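PDB 2WOL: clavulanic acid biosynthesis oligopeptide binding protein 2 from Streptomyces clavuligerus, which probably binds peptides or related small solutes as an extracellular solute-binding protein of the clavulanic acid biosynthesis pathway. Local coordinates for residues D487-T497 with L509-H520. Sequence-based numbering, arbitrary orientation.
Sequences DPEVNALIDET and LWRAVERRVMEH
Asp487 turns its CG anti to the backbone N (chi1 -179°), while His520 keeps its CG beside the backbone N, and the two groups meet where one helix starts and the other nears its C-terminal end. His520 NE2 donates to Asp487 OD2 at 2.7 Å with an almost straight N-H...O angle of 170°. The oxygen lies in the imidazole plane but is approached on its anti side, somewhat out of the carboxylate plane, and the two planes stand nearly perpendicular. Asp487 OD1 accepts from Glu489 N at 2.9 Å, so the same carboxylate N-caps helix 488-499 and ties it to its neighbour. Beside this pair, in the conformer given, the extended chain of Arg516 brings NH1 to Glu489 OE1 at 3.1 Å, a salt bridge made at the guanidinium edge on the more exposed flank, which a second deposited conformer of Arg516 makes less certain.

With their axes 9.3 Å apart at closest approach and directions 161° apart, the segments form an antiparallel helical hairpin, helix 488-499 turning back into helix 503-520. Knobs-into-holes packing marks its middle: Leu493 sits among Leu509, Ala512, Val513 and Arg516. Leu493 CB presses on Val513 CG2 at 3.5 Å, and its two methyls diverge, CD2 packing against Leu509 CD2 and CD1 lying against Ala512 CB and the modelled Arg516 chain.

Near the turn, Thr497 lays CG2 over the face of the Trp510 five-membered ring, 3.6 Å from the centroid and nearly on the ring normal, a CH-pi contact. Thr497 OG1 donates to Ile494 O within its own helix and accepts from a water, which in turn accepts from Trp510 NE1 at 3.0 Å in the indole plane. Ile494 CG1 reaches the far end of the indole at CH2, and Tyr461 of helix 460-468 touches both Ile494 and Trp510.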
ATOM      1  N   ASP A 487       2.744 -23.447  -4.154  1.00 14.16           N
ATOM      2  CA  ASP A 487       2.541 -24.179  -5.392  1.00 14.51           C
ATOM      3  C   ASP A 487       3.708 -23.865  -6.330  1.00 14.74           C
ATOM      4  O   ASP A 487       3.865 -22.715  -6.757  1.00 14.51           O
ATOM      5  CB  ASP A 487       1.201 -23.757  -6.013  1.00 14.60           C
ATOM      6  CG  ASP A 487       0.874 -24.490  -7.309  1.00 15.41           C
ATOM      7  OD1 ASP A 487       1.744 -25.183  -7.878  1.00 16.73           O
ATOM      8  OD2 ASP A 487      -0.277 -24.355  -7.773  1.00 15.33           O
ATOM      9  N   PRO A 488       4.545 -24.880  -6.637  1.00 15.18           N
ATOM     10  CA  PRO A 488       5.689 -24.713  -7.538  1.00 15.34           C
ATOM     11  C   PRO A 488       5.305 -24.077  -8.875  1.00 15.31           C
ATOM     12  O   PRO A 488       6.080 -23.295  -9.423  1.00 15.50           O
ATOM     13  CB  PRO A 488       6.180 -26.149  -7.759  1.00 15.52           C
ATOM     14  CG  PRO A 488       5.739 -26.889  -6.562  1.00 15.93           C
ATOM     15  CD  PRO A 488       4.450 -26.263  -6.126  1.00 15.30           C
ATOM     16  N   GLU A 489       4.120 -24.406  -9.385  1.00 15.22           N
ATOM     17  CA  GLU A 489       3.659 -23.875 -10.664  1.00 15.61           C
ATOM     18  C   GLU A 489       3.322 -22.383 -10.574  1.00 14.55           C
ATOM     19  O   GLU A 489       3.636 -21.619 -11.486  1.00 14.50           O
ATOM     20  CB  GLU A 489       2.478 -24.690 -11.202  1.00 15.67           C
ATOM     21  CG  GLU A 489       2.856 -26.115 -11.618  1.00 17.86           C
ATOM     22  CD  GLU A 489       1.707 -26.872 -12.263  1.00 17.82           C
ATOM     23  OE1 GLU A 489       0.761 -27.259 -11.542  1.00 21.83           O
ATOM     24  OE2 GLU A 489       1.755 -27.092 -13.494  1.00 22.88           O
ATOM     25  N   VAL A 490       2.702 -21.976  -9.467  1.00 13.93           N
ATOM     26  CA  VAL A 490       2.458 -20.555  -9.193  1.00 13.23           C
ATOM     27  C   VAL A 490       3.788 -19.808  -9.056  1.00 12.93           C
ATOM     28  O   VAL A 490       3.989 -18.770  -9.688  1.00 12.45           O
ATOM     29  CB  VAL A 490       1.575 -20.340  -7.929  1.00 13.26           C
ATOM     30  CG1 VAL A 490       1.605 -18.876  -7.476  1.00 12.80           C
ATOM     31  CG2 VAL A 490       0.145 -20.779  -8.196  1.00 13.69           C
ATOM     32  N   ASN A 491       4.697 -20.352  -8.248  1.00 12.69           N
ATOM     33  CA  ASN A 491       6.014 -19.741  -8.056  1.00 12.53           C
ATOM     34  C   ASN A 491       6.785 -19.581  -9.371  1.00 12.72           C
ATOM     35  O   ASN A 491       7.375 -18.523  -9.629  1.00 12.58           O
ATOM     36  CB  ASN A 491       6.845 -20.536  -7.041  1.00 12.49           C
ATOM     37  CG  ASN A 491       6.190 -20.619  -5.667  1.00 12.86           C
ATOM     38  OD1 ASN A 491       5.248 -19.887  -5.362  1.00 12.90           O
ATOM     39  ND2 ASN A 491       6.693 -21.520  -4.831  1.00 12.83           N
ATOM     40  N   ALA A 492       6.753 -20.625 -10.202  1.00 12.60           N
ATOM     41  CA  ALA A 492       7.426 -20.608 -11.500  1.00 12.64           C
ATOM     42  C   ALA A 492       6.843 -19.550 -12.431  1.00 12.74           C
ATOM     43  O   ALA A 492       7.591 -18.838 -13.103  1.00 12.96           O
ATOM     44  CB  ALA A 492       7.374 -21.984 -12.152  1.00 12.86           C
ATOM     45  N   LEU A 493       5.514 -19.442 -12.466  1.00 12.72           N
ATOM     46  CA  LEU A 493       4.853 -18.417 -13.272  1.00 12.57           C
ATOM     47  C   LEU A 493       5.249 -17.013 -12.826  1.00 12.44           C
ATOM     48  O   LEU A 493       5.530 -16.150 -13.659  1.00 12.40           O
ATOM     49  CB  LEU A 493       3.331 -18.577 -13.241  1.00 12.72           C
ATOM     50  CG  LEU A 493       2.698 -19.693 -14.081  1.00 13.53           C
ATOM     51  CD1 LEU A 493       1.235 -19.846 -13.725  1.00 13.98           C
ATOM     52  CD2 LEU A 493       2.851 -19.438 -15.578  1.00 14.08           C
ATOM     53  N   ILE A 494       5.271 -16.797 -11.510  1.00 12.52           N
ATOM     54  CA  ILE A 494       5.716 -15.524 -10.944  1.00 12.49           C
ATOM     55  C   ILE A 494       7.151 -15.219 -11.391  1.00 12.79           C
ATOM     56  O   ILE A 494       7.439 -14.118 -11.869  1.00 12.73           O
ATOM     57  CB  ILE A 494       5.574 -15.495  -9.394  1.00 12.45           C
ATOM     58  CG1 ILE A 494       4.089 -15.495  -9.000  1.00 12.10           C
ATOM     59  CG2 ILE A 494       6.307 -14.282  -8.793  1.00 12.64           C
ATOM     60  CD1 ILE A 494       3.827 -15.592  -7.508  1.00 12.62           C
ATOM     61  N   ASP A 495       8.039 -16.205 -11.263  1.00 13.10           N
ATOM     62  CA  ASP A 495       9.418 -16.051 -11.725  1.00 13.71           C
ATOM     63  C   ASP A 495       9.465 -15.668 -13.204  1.00 13.81           C
ATOM     64  O   ASP A 495      10.247 -14.802 -13.599  1.00 13.64           O
ATOM     65  CB  ASP A 495      10.226 -17.328 -11.469  1.00 13.91           C
ATOM     66  CG  ASP A 495      10.579 -17.519  -9.998  1.00 15.08           C
ATOM     67  OD1 ASP A 495      10.419 -16.566  -9.202  1.00 16.57           O
ATOM     68  OD2 ASP A 495      11.030 -18.630  -9.639  1.00 17.73           O
ATOM     69  N   GLU A 496       8.614 -16.292 -14.020  1.00 13.79           N
ATOM     70  CA  GLU A 496       8.585 -15.982 -15.451  1.00 14.27           C
ATOM     71  C   GLU A 496       8.211 -14.524 -15.732  1.00 13.89           C
ATOM     72  O   GLU A 496       8.836 -13.876 -16.574  1.00 13.85           O
ATOM     73  CB  GLU A 496       7.671 -16.934 -16.224  1.00 14.36           C
ATOM     74  CG  GLU A 496       7.859 -16.837 -17.735  1.00 15.22           C
ATOM     75  CD  GLU A 496       7.059 -17.856 -18.523  1.00 15.77           C
ATOM     76  OE1 GLU A 496       6.555 -18.835 -17.929  1.00 18.16           O
ATOM     77  OE2 GLU A 496       6.943 -17.668 -19.754  1.00 18.03           O
ATOM     78  N   THR A 497       7.208 -14.003 -15.022  1.00 13.86           N
ATOM     79  CA  THR A 497       6.803 -12.603 -15.203  1.00 14.04           C
ATOM     80  C   THR A 497       7.972 -11.647 -14.963  1.00 14.51           C
ATOM     81  O   THR A 497       8.125 -10.658 -15.677  1.00 14.73           O
ATOM     82  CB  THR A 497       5.621 -12.182 -14.283  1.00 13.86           C
ATOM     83  OG1 THR A 497       6.059 -12.091 -12.921  1.00 12.94           O
ATOM     84  CG2 THR A 497       4.448 -13.149 -14.386  1.00 13.48           C
ATOM     85  N   LEU A 509       0.596 -13.917 -18.245  1.00 13.86           N
ATOM     86  CA  LEU A 509       1.170 -14.796 -17.235  1.00 12.65           C
ATOM     87  C   LEU A 509       0.541 -14.531 -15.869  1.00 11.94           C
ATOM     88  O   LEU A 509       0.212 -15.466 -15.147  1.00 11.64           O
ATOM     89  CB  LEU A 509       2.689 -14.633 -17.170  1.00 13.04           C
ATOM     90  CG  LEU A 509       3.491 -15.224 -18.334  1.00 13.56           C
ATOM     91  CD1 LEU A 509       4.886 -14.622 -18.358  1.00 14.14           C
ATOM     92  CD2 LEU A 509       3.548 -16.751 -18.275  1.00 14.49           C
ATOM     93  N   TRP A 510       0.365 -13.254 -15.530  1.00 10.93           N
ATOM     94  CA  TRP A 510      -0.260 -12.890 -14.259  1.00 10.26           C
ATOM     95  C   TRP A 510      -1.710 -13.344 -14.163  1.00 10.07           C
ATOM     96  O   TRP A 510      -2.169 -13.728 -13.086  1.00  9.77           O
ATOM     97  CB  TRP A 510      -0.131 -11.394 -13.981  1.00  9.92           C
ATOM     98  CG  TRP A 510       1.188 -11.038 -13.370  1.00  9.42           C
ATOM     99  CD1 TRP A 510       2.165 -10.257 -13.918  1.00  9.55           C
ATOM    100  CD2 TRP A 510       1.681 -11.458 -12.088  1.00  8.68           C
ATOM    101  NE1 TRP A 510       3.231 -10.160 -13.058  1.00  9.25           N
ATOM    102  CE2 TRP A 510       2.963 -10.889 -11.928  1.00  8.96           C
ATOM    103  CE3 TRP A 510       1.159 -12.254 -11.055  1.00  9.00           C
ATOM    104  CZ2 TRP A 510       3.736 -11.094 -10.781  1.00  9.27           C
ATOM    105  CZ3 TRP A 510       1.928 -12.458  -9.914  1.00  8.92           C
ATOM    106  CH2 TRP A 510       3.202 -11.882  -9.786  1.00  9.07           C
ATOM    107  N   ARG A 511      -2.416 -13.313 -15.290  1.00 10.21           N
ATOM    108  CA  ARG A 511      -3.779 -13.831 -15.357  1.00 10.31           C
ATOM    109  C   ARG A 511      -3.828 -15.328 -15.079  1.00 10.18           C
ATOM    110  O   ARG A 511      -4.745 -15.805 -14.411  1.00  9.99           O
ATOM    111  CB  ARG A 511      -4.429 -13.503 -16.701  1.00 10.62           C
ATOM    112  CG  ARG A 511      -4.795 -12.048 -16.820  1.00 11.92           C
ATOM    113  CD  ARG A 511      -5.306 -11.680 -18.187  1.00 14.12           C
ATOM    114  NE  ARG A 511      -5.835 -10.323 -18.137  1.00 16.31           N
ATOM    115  CZ  ARG A 511      -6.146  -9.581 -19.194  1.00 18.80           C
ATOM    116  NH1 ARG A 511      -5.973 -10.049 -20.424  1.00 19.65           N
ATOM    117  NH2 ARG A 511      -6.624  -8.358 -19.011  1.00 19.68           N
ATOM    118  N   ALA A 512      -2.832 -16.061 -15.578  1.00 10.07           N
ATOM    119  CA  ALA A 512      -2.709 -17.485 -15.285  1.00 10.13           C
ATOM    120  C   ALA A 512      -2.425 -17.728 -13.799  1.00 10.09           C
ATOM    121  O   ALA A 512      -2.983 -18.651 -13.202  1.00 10.85           O
ATOM    122  CB  ALA A 512      -1.630 -18.129 -16.150  1.00 10.23           C
ATOM    123  N   VAL A 513      -1.564 -16.902 -13.205  1.00  9.80           N
ATOM    124  CA  VAL A 513      -1.310 -16.983 -11.762  1.00  9.47           C
ATOM    125  C   VAL A 513      -2.602 -16.804 -10.969  1.00  9.08           C
ATOM    126  O   VAL A 513      -2.924 -17.622 -10.111  1.00  8.72           O
ATOM    127  CB  VAL A 513      -0.266 -15.945 -11.281  1.00  9.51           C
ATOM    128  CG1 VAL A 513      -0.113 -15.989  -9.761  1.00  9.61           C
ATOM    129  CG2 VAL A 513       1.080 -16.189 -11.952  1.00 10.10           C
ATOM    130  N   GLU A 514      -3.341 -15.735 -11.267  1.00  8.95           N
ATOM    131  CA  GLU A 514      -4.565 -15.431 -10.532  1.00  8.73           C
ATOM    132  C   GLU A 514      -5.592 -16.549 -10.674  1.00  8.75           C
ATOM    133  O   GLU A 514      -6.234 -16.941  -9.690  1.00  8.59           O
ATOM    134  CB  GLU A 514      -5.173 -14.105 -10.982  1.00  8.74           C
ATOM    135  CG  GLU A 514      -6.350 -13.685 -10.108  1.00  8.63           C
ATOM    136  CD  GLU A 514      -7.022 -12.413 -10.573  1.00  8.71           C
ATOM    137  OE1 GLU A 514      -7.227 -12.247 -11.794  1.00  9.24           O
ATOM    138  OE2 GLU A 514      -7.353 -11.585  -9.703  1.00  9.34           O
ATOM    139  N   ARG A 515      -5.733 -17.062 -11.896  1.00  8.76           N
ATOM    140  CA  ARG A 515      -6.638 -18.175 -12.149  1.00  9.15           C
ATOM    141  C   ARG A 515      -6.263 -19.391 -11.302  1.00  9.24           C
ATOM    142  O   ARG A 515      -7.127 -19.990 -10.663  1.00  9.48           O
ATOM    143  CB  ARG A 515      -6.660 -18.535 -13.639  1.00  9.67           C
ATOM    144  CG  ARG A 515      -7.569 -19.713 -13.961  1.00 10.77           C
ATOM    145  CD  ARG A 515      -7.770 -19.890 -15.459  1.00 13.38           C
ATOM    146  NE  ARG A 515      -8.585 -18.819 -16.035  1.00 14.79           N
ATOM    147  CZ  ARG A 515      -9.913 -18.842 -16.122  1.00 15.60           C
ATOM    148  NH1 ARG A 515     -10.601 -19.884 -15.669  1.00 15.70           N
ATOM    149  NH2 ARG A 515     -10.555 -17.814 -16.665  1.00 16.63           N
ATOM    150  N   ARG A 516      -4.981 -19.749 -11.286  1.00  9.06           N
ATOM    151  CA  ARG A 516      -4.543 -20.912 -10.513  1.00  9.30           C
ATOM    152  C   ARG A 516      -4.799 -20.703  -9.024  1.00  8.91           C
ATOM    153  O   ARG A 516      -5.224 -21.626  -8.337  1.00  9.04           O
ATOM    154  CB  ARG A 516      -3.062 -21.200 -10.756  0.33  9.32           C
ATOM    155  CG  ARG A 516      -2.774 -21.849 -12.091  0.33  9.81           C
ATOM    156  CD  ARG A 516      -1.285 -21.951 -12.334  0.33 10.77           C
ATOM    157  NE  ARG A 516      -0.979 -22.672 -13.568  0.33 11.54           N
ATOM    158  CZ  ARG A 516      -0.742 -23.978 -13.639  0.33 11.87           C
ATOM    159  NH1 ARG A 516      -0.774 -24.727 -12.542  0.33 12.20           N
ATOM    160  NH2 ARG A 516      -0.476 -24.540 -14.809  0.33 12.19           N
ATOM    161  N   VAL A 517      -4.555 -19.486  -8.537  1.00  8.13           N
ATOM    162  CA  VAL A 517      -4.825 -19.162  -7.136  1.00  8.32           C
ATOM    163  C   VAL A 517      -6.306 -19.360  -6.804  1.00  7.77           C
ATOM    164  O   VAL A 517      -6.639 -19.937  -5.775  1.00  8.24           O
ATOM    165  CB  VAL A 517      -4.373 -17.728  -6.767  1.00  8.23           C
ATOM    166  CG1 VAL A 517      -4.846 -17.348  -5.364  1.00  9.23           C
ATOM    167  CG2 VAL A 517      -2.862 -17.615  -6.860  1.00  8.54           C
ATOM    168  N   MET A 518      -7.189 -18.900  -7.691  1.00  8.00           N
ATOM    169  CA  MET A 518      -8.617 -19.079  -7.475  1.00  7.77           C
ATOM    170  C   MET A 518      -9.039 -20.548  -7.584  1.00  8.01           C
ATOM    171  O   MET A 518      -9.942 -20.978  -6.874  1.00  7.54           O
ATOM    172  CB  MET A 518      -9.438 -18.162  -8.388  1.00  7.79           C
ATOM    173  CG  MET A 518      -9.360 -16.674  -7.992  1.00  7.93           C
ATOM    174  SD  MET A 518      -9.637 -16.321  -6.233  1.00  8.21           S
ATOM    175  CE  MET A 518     -11.334 -16.866  -6.027  1.00  9.46           C
ATOM    176  N   GLU A 519      -8.366 -21.315  -8.447  1.00  8.40           N
ATOM    177  CA  GLU A 519      -8.589 -22.767  -8.500  1.00  8.98           C
ATOM    178  C   GLU A 519      -8.298 -23.427  -7.146  1.00  8.51           C
ATOM    179  O   GLU A 519      -9.020 -24.331  -6.719  1.00  9.03           O
ATOM    180  CB  GLU A 519      -7.752 -23.416  -9.607  1.00  8.82           C
ATOM    181  CG  GLU A 519      -8.242 -23.104 -11.015  1.00  9.43           C
ATOM    182  CD  GLU A 519      -7.259 -23.519 -12.103  1.00 10.81           C
ATOM    183  OE1 GLU A 519      -6.182 -24.065 -11.774  1.00 13.70           O
ATOM    184  OE2 GLU A 519      -7.569 -23.287 -13.292  1.00 13.17           O
ATOM    185  N   HIS A 520      -7.247 -22.963  -6.468  1.00  8.18           N
ATOM    186  CA  HIS A 520      -6.916 -23.443  -5.120  1.00  8.27           C
ATOM    187  C   HIS A 520      -7.991 -23.093  -4.089  1.00  7.93           C
ATOM    188  O   HIS A 520      -8.123 -23.778  -3.074  1.00  8.25           O
ATOM    189  CB  HIS A 520      -5.576 -22.878  -4.648  1.00  8.46           C
ATOM    190  CG  HIS A 520      -4.386 -23.581  -5.220  1.00  9.80           C
ATOM    191  ND1 HIS A 520      -4.003 -24.844  -4.819  1.00 12.34           N
ATOM    192  CD2 HIS A 520      -3.480 -23.189  -6.147  1.00 10.39           C
ATOM    193  CE1 HIS A 520      -2.918 -25.203  -5.482  1.00 12.17           C
ATOM    194  NE2 HIS A 520      -2.581 -24.218  -6.295  1.00 11.68           N
TER
HETATM  195  O   HOH W   1       6.108  -9.243 -12.714  1.00 12.30           O